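Local coordinates for protein tungsten formylmethanofuran dehydrogenase subunit E (Syntrophus aciditrophicus, PDB 3D00) that binds zinc through a C-terminal treble-clef finger and belongs to the FmdE family, which is implicated in microbial methanogenesis, at residues A[30-33]-A[34-38]; A[172-175]-A[176-179]; A[181-185]-A[186-190]. All coordinates share one frame; numbering follows the deposited sequence. Where two conformers were deposited one is given.

Contact 1 (A[30-33]-A[34-38]); sequences VLIG and GFMVD
Ile-32 and Met-36, one helical turn apart, carry the side-chain part of this contact. The gamma-methyl CG2 of Ile-32 lies anti to its own backbone N, which sets it on the carbonyl side of the residue, towards Met-36, and there it meets SE of Met-36 at 4.1 Å. Met-36 is a selenomethionine. With chi1 at -67° and chi2 nearly extended, its SE comes alongside the isoleucine branch, which it passes obliquely; the bend at chi3 then turns only the terminal CE, and the far end of the residue leads away from the preceding turn. CG of Met-36 also rests 3.6 Å from Ile-32 O, the carbonyl that receives Met-36 N at 3.0 Å, in the carbonyl plane.

Phe-35 sits on a neighbouring flank. Its CB approaches Ile-32 O at 3.4 Å, and that oxygen lies at the ring edge, near the ring plane. On another side of the helix, CG2 of Val-37 packs 3.4 Å from Gly-33 O, which accepts the nearly straight bond from Val-37 N (163°). The bond from Phe-35 N to Leu-31 O is weak, whereas Gly-34 N reaches Val-30 O at 3.0 Å from above the carbonyl plane. Gly-33 and Gly-34 present only backbone between these side chains.

The buried side chains radiate to different neighbours: Leu-31 meets helix 12-23 and, like Ile-32, helix 129-138, whereas Ile-32 and Met-36 lie against strand 96-102. Val-30 O also accepts from Tyr-15 OH. This is the i to i+4 pattern of an alpha-helix with several apolar flanks, here the largely buried part of helix 28-42 that lies against the mixed beta-sheet of the alpha+beta FmdE core.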
# COMPACT_ATOMS: atom_id res chain seq x y z
N VAL A 30 0.50 6.55 12.56
CA VAL A 30 1.67 6.70 11.69
C VAL A 30 2.84 7.30 12.47
O VAL A 30 3.97 6.98 12.22
CB VAL A 30 1.37 7.56 10.46
CG1 VAL A 30 2.53 7.52 9.49
CG2 VAL A 30 0.13 7.04 9.80
N LEU A 31 2.54 8.17 13.43
CA LEU A 31 3.55 8.69 14.38
C LEU A 31 4.13 7.53 15.23
O LEU A 31 5.36 7.30 15.27
CB LEU A 31 2.91 9.80 15.26
CG LEU A 31 2.50 11.11 14.58
CD1 LEU A 31 1.72 12.02 15.51
CD2 LEU A 31 3.73 11.80 14.09
N ILE A 32 3.24 6.78 15.88
CA ILE A 32 3.69 5.65 16.67
C ILE A 32 4.44 4.69 15.74
O ILE A 32 5.51 4.23 16.08
CB ILE A 32 2.53 4.97 17.44
CG1 ILE A 32 1.94 5.94 18.47
CG2 ILE A 32 3.05 3.72 18.16
CD1 ILE A 32 0.68 5.40 19.14
N GLY A 33 3.88 4.44 14.56
CA GLY A 33 4.46 3.64 13.51
C GLY A 33 5.88 3.98 13.20
O GLY A 33 6.66 3.08 12.95
N GLY A 34 6.21 5.28 13.18
CA GLY A 34 7.60 5.74 13.04
C GLY A 34 8.57 5.23 14.09
O GLY A 34 9.75 4.91 13.80
N PHE A 35 8.11 5.23 15.33
CA PHE A 35 8.92 4.73 16.42
C PHE A 35 9.09 3.26 16.25
O PHE A 35 10.12 2.74 16.58
CB PHE A 35 8.30 5.06 17.76
CG PHE A 35 8.44 6.50 18.12
CD1 PHE A 35 9.69 7.04 18.38
CD2 PHE A 35 7.33 7.30 18.26
CE1 PHE A 35 9.83 8.35 18.72
CE2 PHE A 35 7.45 8.61 18.62
CZ PHE A 35 8.69 9.15 18.83
N MSE A 36 8.06 2.59 15.78
CA MSE A 36 8.15 1.16 15.60
C MSE A 36 9.11 0.72 14.51
O MSE A 36 9.93 -0.17 14.70
CB MSE A 36 6.76 0.57 15.34
CG MSE A 36 5.85 0.68 16.53
SE MSE A 36 3.98 0.40 16.02
CE MSE A 36 3.93 -1.43 15.88
N VAL A 37 9.03 1.37 13.38
CA VAL A 37 9.91 1.07 12.26
C VAL A 37 11.35 1.44 12.59
O VAL A 37 12.27 0.69 12.26
CB VAL A 37 9.45 1.80 10.97
CG1 VAL A 37 10.52 1.72 9.84
CG2 VAL A 37 8.12 1.26 10.53
N ASP A 38 11.54 2.58 13.28
CA ASP A 38 12.85 2.94 13.78
C ASP A 38 13.47 1.89 14.72
O ASP A 38 14.62 1.53 14.56
CB ASP A 38 12.77 4.31 14.49
CG ASP A 38 14.08 4.72 15.11
OD1 ASP A 38 14.93 5.32 14.41
OD2 ASP A 38 14.22 4.48 16.30

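Contact 2 (A[172-175]-A[176-179]); sequences AYPA and QDGE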
# COMPACT_ATOMS: atom_id res chain seq x y z
N ALA A 172 -6.06 -8.41 -20.43
CA ALA A 172 -5.04 -9.39 -20.12
C ALA A 172 -5.03 -9.73 -18.62
O ALA A 172 -5.22 -8.87 -17.75
CB ALA A 172 -3.67 -8.90 -20.57
N TYR A 173 -4.85 -11.02 -18.34
CA TYR A 173 -4.81 -11.54 -16.98
C TYR A 173 -3.96 -12.84 -16.93
O TYR A 173 -3.69 -13.45 -17.96
CB TYR A 173 -6.24 -11.73 -16.42
CG TYR A 173 -6.93 -12.95 -16.93
CD1 TYR A 173 -7.43 -12.99 -18.23
CD2 TYR A 173 -7.05 -14.09 -16.16
CE1 TYR A 173 -8.04 -14.15 -18.73
CE2 TYR A 173 -7.68 -15.25 -16.66
CZ TYR A 173 -8.17 -15.26 -17.95
OH TYR A 173 -8.80 -16.40 -18.48
N PRO A 174 -3.50 -13.24 -15.73
CA PRO A 174 -2.82 -14.53 -15.54
C PRO A 174 -3.74 -15.73 -15.79
O PRO A 174 -4.84 -15.81 -15.22
CB PRO A 174 -2.42 -14.48 -14.07
CG PRO A 174 -2.53 -13.06 -13.64
CD PRO A 174 -3.59 -12.47 -14.48
N ALA A 175 -3.29 -16.65 -16.64
CA ALA A 175 -4.07 -17.84 -17.03
C ALA A 175 -4.44 -18.74 -15.84
O ALA A 175 -5.46 -19.45 -15.87
CB ALA A 175 -3.31 -18.66 -18.06
N GLN A 176 -3.61 -18.69 -14.80
CA GLN A 176 -3.86 -19.49 -13.61
C GLN A 176 -5.17 -19.10 -12.92
O GLN A 176 -5.79 -19.92 -12.27
CB GLN A 176 -2.67 -19.40 -12.64
CG GLN A 176 -2.58 -18.10 -11.91
CD GLN A 176 -1.16 -17.51 -11.86
OE1 GLN A 176 -0.29 -17.85 -12.68
NE2 GLN A 176 -0.95 -16.58 -10.92
N ASP A 177 -5.60 -17.85 -13.09
CA ASP A 177 -6.78 -17.37 -12.39
C ASP A 177 -8.08 -18.04 -12.86
O ASP A 177 -9.11 -17.92 -12.18
CB ASP A 177 -6.92 -15.84 -12.52
CG ASP A 177 -5.83 -15.08 -11.79
OD1 ASP A 177 -5.08 -15.71 -11.05
OD2 ASP A 177 -5.72 -13.84 -11.97
N GLY A 178 -8.06 -18.67 -14.04
CA GLY A 178 -9.23 -19.32 -14.62
C GLY A 178 -9.57 -18.93 -16.05
O GLY A 178 -8.79 -18.30 -16.73
N GLU A 179 -10.77 -19.33 -16.48
CA GLU A 179 -11.25 -19.13 -17.84
C GLU A 179 -11.81 -17.73 -18.03
O GLU A 179 -12.08 -17.31 -19.16
CB GLU A 179 -12.36 -20.12 -18.18
CG GLU A 179 -12.22 -21.52 -17.61
CD GLU A 179 -13.50 -22.30 -17.82
OE1 GLU A 179 -13.90 -22.48 -18.99
OE2 GLU A 179 -14.12 -22.70 -16.80
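Tyr-173 reaches along the turn with its hydroxyl and donates to Gly-178 O, a short bond of 2.6 Å from OH. The acceptor lies at the ring edge, in the ring plane, and the hydroxyl is tilted 24° from the carbonyl plane of Gly-178. Closer to the backbone, the same edge meets Asp-177, whose CB is 4.0 Å from CD2 of the tyrosine. Ring and carboxylate run past each other in opposite directions, their planes 31° apart.

Two backbone bonds close the turn. Asp-177 N donates to Pro-174 O at 3.0 Å, and Gly-178 N to Ala-175 O at 3.3 Å; both donors stand well above the carbonyl planes, in i to i+3 bonds like those of 3-10 winding. The Asp-177 carboxylate crosses the proline ring, with OD2 3.6 Å from CD of Pro-174, while the backbone carbonyl of Asp-177 finds its partner in Gln-185. Gly-178 has a positive phi (127°), in a conformation where any side chain would collide with the carbonyl oxygen of Asp-177.

Strand 172-174 pairs antiparallel with strand 163-165, Tyr-173 bonding to Val-164 through the backbone. The tyrosine side chain also touches Cys-166 and Cys-181, and Leu-84 of the second subunit packs on it. The turn thus leads from the antiparallel hairpin of the finger to helix 182-187.

Contact 3 (A[181-185]-A[186-190]); sequences CLSCQ and GGSPY. With ZN (zinc ion), chain B.
Leu-182 and Ser-183 of the short helix 182-187 receive the backbone N-H groups of Gly-186, Gly-187 and Ser-188, with a wider pi-type turn at 183-185. Gly-187 N donates to Leu-182 O at 2.9 Å, in the carbonyl plane, whereas Gly-186 N reaches the same oxygen only weakly. Ser-183 O is gripped twice: Gly-186 N comes from above its carbonyl plane, and Ser-188 N, at 3.1 Å, lies on a lone pair. At phi 141° Gly-186 has a conformation that would drive a CB into Gln-185 O, and Ser-188 then leaves the helix.

OG of Ser-183 touches CB of Ser-188 at 3.3 Å. The Ser-188 hydroxyl points on along the chain, anti to its own N (chi1 -176°), and OG accepts from Tyr-190 N at 3.2 Å, an ST turn. With an alanine here the hydroxyl is gone, and Tyr-190 N would probably be left without its acceptor and the ST turn lost. Pro-189 CG lies over the centre of one face of the Tyr-190 ring, whose OH bonds to Glu-55 and Ser-88 of the second subunit.

At the start of the helix, Cys-181 occupies the N-cap, its SG accepting from Cys-184 N at 3.4 Å (172°). The zinc ion is bound by SG of Cys-181 at 2.4 Å and SG of Cys-184 at 2.5 Å, with Cys-166 and Cys-169 completing the four-cysteine site. The capping N-H and the helix N-terminus would probably temper the negative charge that four thiolates place around the zinc, consistent with a structural treble-clef site.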
# COMPACT_ATOMS: atom_id res chain seq x y z
N CYS A 181 -11.12 -13.75 -15.97
CA CYS A 181 -10.33 -13.08 -14.98
C CYS A 181 -11.16 -12.98 -13.72
O CYS A 181 -12.39 -13.20 -13.70
CB CYS A 181 -9.92 -11.70 -15.45
SG CYS A 181 -11.28 -10.56 -15.47
N LEU A 182 -10.45 -12.65 -12.65
CA LEU A 182 -11.02 -12.67 -11.31
C LEU A 182 -12.08 -11.60 -11.18
O LEU A 182 -13.00 -11.74 -10.40
CB LEU A 182 -9.92 -12.51 -10.27
CG LEU A 182 -9.00 -13.73 -10.03
CD1 LEU A 182 -7.83 -13.42 -9.09
CD2 LEU A 182 -9.79 -14.97 -9.51
N SER A 183 -11.99 -10.53 -11.97
CA SER A 183 -13.03 -9.51 -11.96
C SER A 183 -14.31 -10.10 -12.54
O SER A 183 -15.37 -10.06 -11.91
CB SER A 183 -12.60 -8.25 -12.73
OG SER A 183 -13.61 -7.27 -12.68
N CYS A 184 -14.21 -10.68 -13.74
CA CYS A 184 -15.36 -11.26 -14.42
C CYS A 184 -15.93 -12.48 -13.70
O CYS A 184 -17.12 -12.81 -13.83
CB CYS A 184 -14.99 -11.58 -15.89
SG CYS A 184 -14.93 -10.09 -16.90
N GLN A 185 -15.07 -13.16 -12.95
CA GLN A 185 -15.52 -14.24 -12.09
C GLN A 185 -16.41 -13.71 -10.94
O GLN A 185 -17.19 -14.45 -10.41
CB GLN A 185 -14.34 -15.01 -11.49
CG GLN A 185 -13.58 -15.87 -12.47
CD GLN A 185 -12.36 -16.55 -11.85
OE1 GLN A 185 -12.38 -16.92 -10.68
NE2 GLN A 185 -11.31 -16.72 -12.64
N GLY A 186 -16.31 -12.43 -10.59
CA GLY A 186 -17.14 -11.86 -9.52
C GLY A 186 -16.44 -10.87 -8.61
O GLY A 186 -17.08 -10.23 -7.78
N GLY A 187 -15.13 -10.73 -8.77
CA GLY A 187 -14.39 -9.78 -7.98
C GLY A 187 -14.61 -8.32 -8.37
O GLY A 187 -14.16 -7.43 -7.66
N SER A 188 -15.25 -8.07 -9.52
CA SER A 188 -15.52 -6.72 -9.95
C SER A 188 -16.12 -5.88 -8.84
O SER A 188 -17.14 -6.25 -8.27
CB SER A 188 -16.47 -6.67 -11.15
OG SER A 188 -16.62 -5.32 -11.57
N PRO A 189 -15.50 -4.74 -8.52
CA PRO A 189 -16.10 -3.78 -7.64
C PRO A 189 -17.16 -2.87 -8.27
O PRO A 189 -17.73 -2.05 -7.56
CB PRO A 189 -14.90 -2.95 -7.21
CG PRO A 189 -14.03 -2.98 -8.36
CD PRO A 189 -14.15 -4.32 -8.94
N TYR A 190 -17.43 -2.99 -9.57
CA TYR A 190 -18.22 -2.00 -10.29
C TYR A 190 -19.56 -2.59 -10.59
O TYR A 190 -19.70 -3.80 -10.71
CB TYR A 190 -17.55 -1.59 -11.59
CG TYR A 190 -16.08 -1.28 -11.43
CD1 TYR A 190 -15.67 -0.22 -10.66
CD2 TYR A 190 -15.12 -2.07 -12.03
CE1 TYR A 190 -14.28 0.06 -10.47
CE2 TYR A 190 -13.73 -1.79 -11.85
CZ TYR A 190 -13.33 -0.72 -11.06
OH TYR A 190 -11.97 -0.40 -10.84
ZN ZN B . -12.53 -10.32 -17.49

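Contacts 2 and 3 form one unit, the treble-clef finger, with centres about 12 Å apart. They are joined directly: Asp-177 O lies 2.6 Å from Gln-185 NE2, a probable hydrogen bond, and CG of Tyr-173 packs 3.6 Å from CB of Cys-181, a zinc ligand. At its nearest, the side chain of Tyr-173 is about 6 Å from the bound zinc ion. Contact 1 belongs to the FmdE core instead; its centre is about 39 Å from that of contact 2 and about 36 Å from that of contact 3, and the nearest atoms remain about 29 Å and 25 Å away. Contacts 2 and 3 both reach the second subunit, whereas neither segment of contact 1 does.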